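Local coordinates for protein tRNA endonuclease VMS1 (Saccharomyces cerevisiae, PDB 5WHG) that cleaves polypeptidyl-tRNAs downstream of ribosome-associated quality control, releasing incompletely synthesised polypeptides from stalled translation complexes for degradation, at residues 175-179 / 364-369; 208-212 / 353-358. All blocks are in the same frame, centred on the assembly; numbering follows the deposited sequence.

Interaction 1 of 2, residues 175-179 / 364-369; sequences VLAIY and LKILPK
Neighbouring strands of the small antiparallel sheet, 176-179 and the short outermost 365-366, pair here and attach the C-terminal end of the modelled chain to the rest of that sheet. Ala177 and Lys365 form a hydrogen-bonded antiparallel pair: Ala177 N donates to Lys365 O at 2.7 Å, and Lys365 N returns a bond to Ala177 O at 2.9 Å. Beyond the strand proper, Leu367 N reaches Val175 O at 3.0 Å, with a nearly straight N-H...O angle of 174°. Leu176 and Ile366, the intervening non-hydrogen-bonded pair, run their side chains side by side, and Leu176 CD2 lies 3.8 Å from Ile366 CG1. That same methyl also meets Leu364 CB, the side chain of Leu364 crossing that of Leu176 at about a right angle. The CD2 branch of Leu364 packs 3.6 Å from Ile178 CB. On the face bearing Ala177 and Lys365, the methyl of Ala177 touches Leu367 CD1. The lysine chain bends at chi2, chi3 and chi4, which brings NZ obliquely to the Tyr179 ring. Lys365 NZ is anchored by a salt bridge to Glu360 and a hydrogen bond to Tyr162, while Tyr179 OH bonds to the same Glu360 carboxylate. The shared carboxylate thus gathers the ammonium and phenol at one point, probably stabilising the lysine in its charged form.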
ATOM      1  N   VAL A 175     -17.634  14.646   6.162  1.00138.70           N
ATOM      2  CA  VAL A 175     -16.344  14.429   6.821  1.00137.85           C
ATOM      3  C   VAL A 175     -15.605  13.237   6.237  1.00120.35           C
ATOM      4  O   VAL A 175     -16.003  12.096   6.453  1.00116.99           O
ATOM      5  CB  VAL A 175     -16.520  14.229   8.328  1.00143.23           C
ATOM      6  CG1 VAL A 175     -15.146  14.120   9.014  1.00121.96           C
ATOM      7  CG2 VAL A 175     -17.393  15.349   8.915  1.00155.58           C
ATOM      8  N   LEU A 176     -14.525  13.498   5.509  1.00110.94           N
ATOM      9  CA  LEU A 176     -13.750  12.449   4.865  1.00107.93           C
ATOM     10  C   LEU A 176     -12.578  12.056   5.754  1.00104.25           C
ATOM     11  O   LEU A 176     -11.848  12.921   6.250  1.00105.16           O
ATOM     12  CB  LEU A 176     -13.266  12.899   3.486  1.00105.08           C
ATOM     13  CG  LEU A 176     -14.385  12.972   2.437  1.00100.63           C
ATOM     14  CD1 LEU A 176     -14.030  13.913   1.304  1.00 99.24           C
ATOM     15  CD2 LEU A 176     -14.695  11.593   1.875  1.00 99.64           C
ATOM     16  N   ALA A 177     -12.418  10.752   5.963  1.00101.98           N
ATOM     17  CA  ALA A 177     -11.417  10.206   6.868  1.00104.30           C
ATOM     18  C   ALA A 177     -10.387   9.407   6.082  1.00102.89           C
ATOM     19  O   ALA A 177     -10.737   8.725   5.110  1.00105.27           O
ATOM     20  CB  ALA A 177     -12.068   9.316   7.931  1.00101.06           C
ATOM     21  N   ILE A 178      -9.122   9.505   6.504  1.00 91.74           N
ATOM     22  CA  ILE A 178      -8.007   8.772   5.908  1.00 92.76           C
ATOM     23  C   ILE A 178      -7.128   8.223   7.034  1.00 94.30           C
ATOM     24  O   ILE A 178      -6.954   8.875   8.069  1.00 94.18           O
ATOM     25  CB  ILE A 178      -7.198   9.677   4.952  1.00 94.26           C
ATOM     26  CG1 ILE A 178      -6.069   8.899   4.274  1.00 94.15           C
ATOM     27  CG2 ILE A 178      -6.593  10.851   5.702  1.00 89.89           C
ATOM     28  CD1 ILE A 178      -5.361   9.701   3.196  1.00 88.83           C
ATOM     29  N   TYR A 179      -6.579   7.019   6.839  1.00 92.05           N
ATOM     30  CA  TYR A 179      -5.809   6.357   7.897  1.00 97.38           C
ATOM     31  C   TYR A 179      -4.472   7.055   8.148  1.00 92.46           C
ATOM     32  O   TYR A 179      -3.704   7.304   7.210  1.00 86.83           O
ATOM     33  CB  TYR A 179      -5.545   4.893   7.547  1.00 93.92           C
ATOM     34  CG  TYR A 179      -6.659   3.945   7.876  1.00 88.33           C
ATOM     35  CD1 TYR A 179      -6.930   3.600   9.184  1.00 94.72           C
ATOM     36  CD2 TYR A 179      -7.431   3.376   6.878  1.00 89.60           C
ATOM     37  CE1 TYR A 179      -7.954   2.720   9.503  1.00 93.97           C
ATOM     38  CE2 TYR A 179      -8.470   2.493   7.183  1.00 94.06           C
ATOM     39  CZ  TYR A 179      -8.726   2.169   8.501  1.00 96.98           C
ATOM     40  OH  TYR A 179      -9.752   1.291   8.821  1.00103.58           O
ATOM     41  N   LEU A 364     -10.830   7.057   0.710  1.00 90.54           N
ATOM     42  CA  LEU A 364     -11.323   7.868   1.813  1.00 95.74           C
ATOM     43  C   LEU A 364     -12.618   7.264   2.349  1.00 95.40           C
ATOM     44  O   LEU A 364     -13.359   6.594   1.627  1.00 98.51           O
ATOM     45  CB  LEU A 364     -11.539   9.311   1.364  1.00 97.87           C
ATOM     46  CG  LEU A 364     -10.314  10.113   0.929  1.00 95.56           C
ATOM     47  CD1 LEU A 364     -10.731  11.513   0.534  1.00103.34           C
ATOM     48  CD2 LEU A 364      -9.227  10.154   2.015  1.00 86.99           C
ATOM     49  N   LYS A 365     -12.874   7.469   3.637  1.00101.97           N
ATOM     50  CA  LYS A 365     -14.121   7.032   4.253  1.00113.30           C
ATOM     51  C   LYS A 365     -14.971   8.235   4.644  1.00121.25           C
ATOM     52  O   LYS A 365     -14.446   9.257   5.094  1.00123.60           O
ATOM     53  CB  LYS A 365     -13.866   6.163   5.486  1.00101.64           C
ATOM     54  CG  LYS A 365     -13.648   4.729   5.148  1.00105.38           C
ATOM     55  CD  LYS A 365     -14.317   3.842   6.169  1.00123.39           C
ATOM     56  CE  LYS A 365     -13.574   3.890   7.475  1.00123.31           C
ATOM     57  NZ  LYS A 365     -12.220   3.291   7.313  1.00113.58           N
ATOM     58  N   ILE A 366     -16.283   8.110   4.467  1.00125.24           N
ATOM     59  CA  ILE A 366     -17.224   9.138   4.900  1.00122.39           C
ATOM     60  C   ILE A 366     -17.729   8.753   6.282  1.00123.89           C
ATOM     61  O   ILE A 366     -18.373   7.713   6.446  1.00129.87           O
ATOM     62  CB  ILE A 366     -18.388   9.286   3.909  1.00124.67           C
ATOM     63  CG1 ILE A 366     -17.873   9.679   2.520  1.00118.11           C
ATOM     64  CG2 ILE A 366     -19.399  10.320   4.413  1.00109.09           C
ATOM     65  CD1 ILE A 366     -18.983   9.956   1.510  1.00112.57           C
ATOM     66  N   LEU A 367     -17.441   9.585   7.271  1.00126.13           N
ATOM     67  CA  LEU A 367     -17.835   9.352   8.651  1.00130.46           C
ATOM     68  C   LEU A 367     -18.565  10.558   9.213  1.00136.20           C
ATOM     69  O   LEU A 367     -18.521  11.652   8.633  1.00140.20           O
ATOM     70  CB  LEU A 367     -16.611   9.058   9.525  1.00126.86           C
ATOM     71  CG  LEU A 367     -15.855   7.787   9.188  1.00120.25           C
ATOM     72  CD1 LEU A 367     -14.886   7.492  10.311  1.00117.52           C
ATOM     73  CD2 LEU A 367     -16.850   6.670   9.005  1.00100.87           C
ATOM     74  N   PRO A 368     -19.255  10.394  10.338  1.00139.86           N
ATOM     75  CA  PRO A 368     -19.789  11.562  11.050  1.00148.60           C
ATOM     76  C   PRO A 368     -18.701  12.308  11.804  1.00146.86           C
ATOM     77  O   PRO A 368     -17.831  11.699  12.431  1.00150.16           O
ATOM     78  CB  PRO A 368     -20.811  10.950  12.017  1.00159.69           C
ATOM     79  CG  PRO A 368     -20.433   9.503  12.127  1.00156.90           C
ATOM     80  CD  PRO A 368     -19.863   9.133  10.795  1.00147.42           C
ATOM     81  N   LYS A 369     -18.768  13.640  11.724  1.00146.05           N
ATOM     82  CA  LYS A 369     -17.859  14.600  12.385  1.00147.21           C
ATOM     83  C   LYS A 369     -16.946  14.049  13.492  1.00148.19           C
ATOM     84  O   LYS A 369     -17.090  14.387  14.673  1.00150.21           O
ATOM     85  CB  LYS A 369     -18.692  15.743  12.961  1.00150.77           C
ATOM     86  CG  LYS A 369     -17.915  16.979  13.405  1.00155.19           C
ATOM     87  CD  LYS A 369     -18.818  17.840  14.300  1.00169.64           C
ATOM     88  CE  LYS A 369     -18.234  19.211  14.611  1.00172.24           C
ATOM     89  NZ  LYS A 369     -19.200  20.022  15.408  1.00179.73           N
TER

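Interaction 2 of 2, residues 208-212 / 353-358; sequences SALFM and ELKKAW
Selenomethionine Met212, Leu210 and Ser208 form the side of strand 208-212 that meets helix 353-358, in a wholly buried contact built from side-chain packing. Met212 CG stands anti to the carbonyl carbon (chi1 -55°) and the chain runs extended beyond it, carrying the terminal methyl against Glu353 and Ala357, one helical turn apart. Met212 CE lies 3.5 Å from Ala357 CB and equally close to the Glu353 backbone carbonyl oxygen. Its selenium sits 3.5 Å from Glu353 CG, so the acidic residue contributes the aliphatic part of its side chain here; the two side chains cross at about a right angle. Leu354 slides past Met212 in the opposite direction, placing its CD2 3.6 Å from Met212 CE and also against Leu210 CB. Leu210 divides its branches: CD1 packs 3.9 Å from Trp358 CB and near the carbonyl oxygen of Leu354, while CD2 approaches the indole obliquely at CE3. Ser208 meets the far end of that indole, its OG 4.0 Å from Trp358 CH2.

Further out, the Ser208 hydroxyl is hydrogen-bonded to His225 NE2, and the imidazole also meets the Trp358 ring, so that one histidine contacts both partners at this end of the contact. The helix backbone holds its own spacing through Ala357 N to Glu353 O and Trp358 N to Leu354 O bonds. The axes of segments 353-358 and 208-212 are 9.2 Å apart at closest approach, their N-to-C directions 127° apart. Strand 207-214 lies inside the mixed sheet of the VLRF1 domain, between 217-224 and 313-316, and helix 351-362 packs across this sheet: Leu354 reaches Ala219 and Ala221 on 217-224 and Phe248 on 247-255.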
ATOM      1  N   SER A 208       3.708   0.293  -2.521  1.00 66.92           N
ATOM      2  CA  SER A 208       3.742  -0.120  -1.124  1.00 64.92           C
ATOM      3  C   SER A 208       3.795  -1.638  -1.075  1.00 67.31           C
ATOM      4  O   SER A 208       3.431  -2.318  -2.045  1.00 72.09           O
ATOM      5  CB  SER A 208       2.520   0.398  -0.344  1.00 70.03           C
ATOM      6  OG  SER A 208       2.506   1.816  -0.285  1.00 81.58           O
ATOM      7  N   ALA A 209       4.246  -2.179   0.057  1.00 57.46           N
ATOM      8  CA  ALA A 209       4.265  -3.629   0.238  1.00 61.13           C
ATOM      9  C   ALA A 209       3.184  -4.073   1.231  1.00 65.36           C
ATOM     10  O   ALA A 209       2.777  -3.311   2.107  1.00 66.93           O
ATOM     11  CB  ALA A 209       5.658  -4.099   0.691  1.00 51.51           C
ATOM     12  N   LEU A 210       2.699  -5.308   1.075  1.00 64.72           N
ATOM     13  CA  LEU A 210       1.681  -5.868   1.965  1.00 65.39           C
ATOM     14  C   LEU A 210       2.033  -7.311   2.317  1.00 69.45           C
ATOM     15  O   LEU A 210       2.263  -8.135   1.427  1.00 68.56           O
ATOM     16  CB  LEU A 210       0.288  -5.815   1.328  1.00 62.40           C
ATOM     17  CG  LEU A 210      -0.197  -4.518   0.656  1.00 63.52           C
ATOM     18  CD1 LEU A 210      -1.479  -4.772  -0.155  1.00 60.55           C
ATOM     19  CD2 LEU A 210      -0.483  -3.471   1.669  1.00 56.62           C
ATOM     20  N   PHE A 211       2.059  -7.608   3.616  1.00 69.35           N
ATOM     21  CA  PHE A 211       2.457  -8.904   4.151  1.00 61.07           C
ATOM     22  C   PHE A 211       1.524  -9.298   5.291  1.00 69.59           C
ATOM     23  O   PHE A 211       1.302  -8.509   6.215  1.00 71.94           O
ATOM     24  CB  PHE A 211       3.912  -8.857   4.641  1.00 64.50           C
ATOM     25  CG  PHE A 211       4.921  -8.687   3.524  1.00 65.56           C
ATOM     26  CD1 PHE A 211       5.160  -9.730   2.622  1.00 71.16           C
ATOM     27  CD2 PHE A 211       5.619  -7.496   3.364  1.00 65.91           C
ATOM     28  CE1 PHE A 211       6.076  -9.590   1.587  1.00 71.55           C
ATOM     29  CE2 PHE A 211       6.552  -7.345   2.331  1.00 68.96           C
ATOM     30  CZ  PHE A 211       6.780  -8.390   1.436  1.00 67.72           C
HETATM   31  N   MSE A 212       0.967 -10.505   5.212  1.00 65.75           N
HETATM   32  CA  MSE A 212       0.292 -11.121   6.336  1.00 63.61           C
HETATM   33  C   MSE A 212       0.767 -12.553   6.534  1.00 70.67           C
HETATM   34  O   MSE A 212       0.863 -13.310   5.579  1.00 76.22           O
HETATM   35  CB  MSE A 212      -1.214 -11.143   6.131  1.00 85.64           C
HETATM   36  CG  MSE A 212      -1.857  -9.825   5.852  1.00 97.35           C
HETATM   37 SE   MSE A 212      -3.715 -10.142   5.323  1.00103.43          SE
HETATM   38  CE  MSE A 212      -4.146  -8.370   4.636  1.00106.36           C
ATOM     39  N   GLU A 353      -7.368 -11.251   0.398  1.00 79.37           N
ATOM     40  CA  GLU A 353      -7.351 -10.498   1.652  1.00 80.84           C
ATOM     41  C   GLU A 353      -6.350  -9.340   1.611  1.00 75.14           C
ATOM     42  O   GLU A 353      -6.599  -8.291   2.211  1.00 79.34           O
ATOM     43  CB  GLU A 353      -7.045 -11.441   2.820  1.00 76.77           C
ATOM     44  CG  GLU A 353      -6.912 -10.751   4.173  1.00 91.85           C
ATOM     45  CD  GLU A 353      -8.154  -9.949   4.590  1.00107.78           C
ATOM     46  OE1 GLU A 353      -9.264 -10.534   4.670  1.00104.47           O
ATOM     47  OE2 GLU A 353      -8.004  -8.726   4.843  1.00114.72           O
ATOM     48  N   LEU A 354      -5.219  -9.512   0.923  1.00 68.07           N
ATOM     49  CA  LEU A 354      -4.304  -8.398   0.699  1.00 68.53           C
ATOM     50  C   LEU A 354      -4.985  -7.270  -0.083  1.00 77.67           C
ATOM     51  O   LEU A 354      -4.756  -6.081   0.193  1.00 72.42           O
ATOM     52  CB  LEU A 354      -3.056  -8.906  -0.033  1.00 66.07           C
ATOM     53  CG  LEU A 354      -2.134  -9.849   0.765  1.00 73.14           C
ATOM     54  CD1 LEU A 354      -0.883 -10.207  -0.001  1.00 67.04           C
ATOM     55  CD2 LEU A 354      -1.747  -9.264   2.127  1.00 67.24           C
ATOM     56  N   LYS A 355      -5.841  -7.622  -1.055  1.00 80.74           N
ATOM     57  CA  LYS A 355      -6.563  -6.605  -1.816  1.00 76.98           C
ATOM     58  C   LYS A 355      -7.645  -5.937  -0.968  1.00 88.20           C
ATOM     59  O   LYS A 355      -7.886  -4.728  -1.096  1.00 87.23           O
ATOM     60  CB  LYS A 355      -7.192  -7.218  -3.067  1.00 77.66           C
ATOM     61  CG  LYS A 355      -6.248  -7.899  -4.037  1.00 83.26           C
ATOM     62  CD  LYS A 355      -6.970  -8.159  -5.362  1.00 92.71           C
ATOM     63  CE  LYS A 355      -6.009  -8.629  -6.452  1.00 94.24           C
ATOM     64  NZ  LYS A 355      -6.664  -8.610  -7.792  1.00 95.18           N
ATOM     65  N   LYS A 356      -8.337  -6.717  -0.130  1.00 93.94           N
ATOM     66  CA  LYS A 356      -9.291  -6.134   0.810  1.00 97.43           C
ATOM     67  C   LYS A 356      -8.598  -5.093   1.670  1.00 88.90           C
ATOM     68  O   LYS A 356      -9.054  -3.949   1.780  1.00 90.72           O
ATOM     69  CB  LYS A 356      -9.927  -7.237   1.678  1.00114.13           C
ATOM     70  CG  LYS A 356     -10.974  -6.777   2.747  1.00130.19           C
ATOM     71  CD  LYS A 356     -10.351  -6.436   4.136  1.00132.25           C
ATOM     72  CE  LYS A 356     -11.236  -5.484   4.966  1.00125.57           C
ATOM     73  NZ  LYS A 356     -10.617  -5.051   6.255  1.00109.73           N
ATOM     74  N   ALA A 357      -7.471  -5.476   2.271  1.00 80.83           N
ATOM     75  CA  ALA A 357      -6.708  -4.556   3.100  1.00 76.37           C
ATOM     76  C   ALA A 357      -6.318  -3.311   2.321  1.00 81.35           C
ATOM     77  O   ALA A 357      -6.457  -2.191   2.822  1.00 88.39           O
ATOM     78  CB  ALA A 357      -5.472  -5.264   3.644  1.00 62.80           C
ATOM     79  N   TRP A 358      -5.829  -3.483   1.088  1.00 82.11           N
ATOM     80  CA  TRP A 358      -5.399  -2.322   0.311  1.00 86.43           C
ATOM     81  C   TRP A 358      -6.564  -1.383   0.025  1.00 81.97           C
ATOM     82  O   TRP A 358      -6.448  -0.167   0.204  1.00 87.30           O
ATOM     83  CB  TRP A 358      -4.729  -2.742  -0.999  1.00 84.38           C
ATOM     84  CG  TRP A 358      -4.204  -1.542  -1.747  1.00 82.78           C
ATOM     85  CD1 TRP A 358      -4.606  -1.092  -2.975  1.00 84.71           C
ATOM     86  CD2 TRP A 358      -3.205  -0.618  -1.288  1.00 81.92           C
ATOM     87  NE1 TRP A 358      -3.907   0.047  -3.319  1.00 80.41           N
ATOM     88  CE2 TRP A 358      -3.046   0.365  -2.300  1.00 80.84           C
ATOM     89  CE3 TRP A 358      -2.430  -0.525  -0.123  1.00 68.52           C
ATOM     90  CZ2 TRP A 358      -2.133   1.430  -2.184  1.00 76.20           C
ATOM     91  CZ3 TRP A 358      -1.528   0.539  -0.004  1.00 67.62           C
ATOM     92  CH2 TRP A 358      -1.386   1.502  -1.039  1.00 73.46           C
TER

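Overall arrangement
From the N terminus, the chain lays down strands 36-37 and 162-166 and then 176-179, which provides the first half of interaction 1, and then runs on to strand 207-214 of the mixed sheet, the first half of interaction 2. After the remaining strands of the mixed sheet, helix 351-362 returns to that strand and closes interaction 2. Strand 365-366 follows at once and pairs with 176-179, closing a wider loop within which interaction 2 is nested. Helix and strand are thus consecutive elements that serve different sheets: the helix packs on the mixed sheet, the strand edges the small antiparallel one. The contact centres lie about 21 Å apart, and the two do not touch.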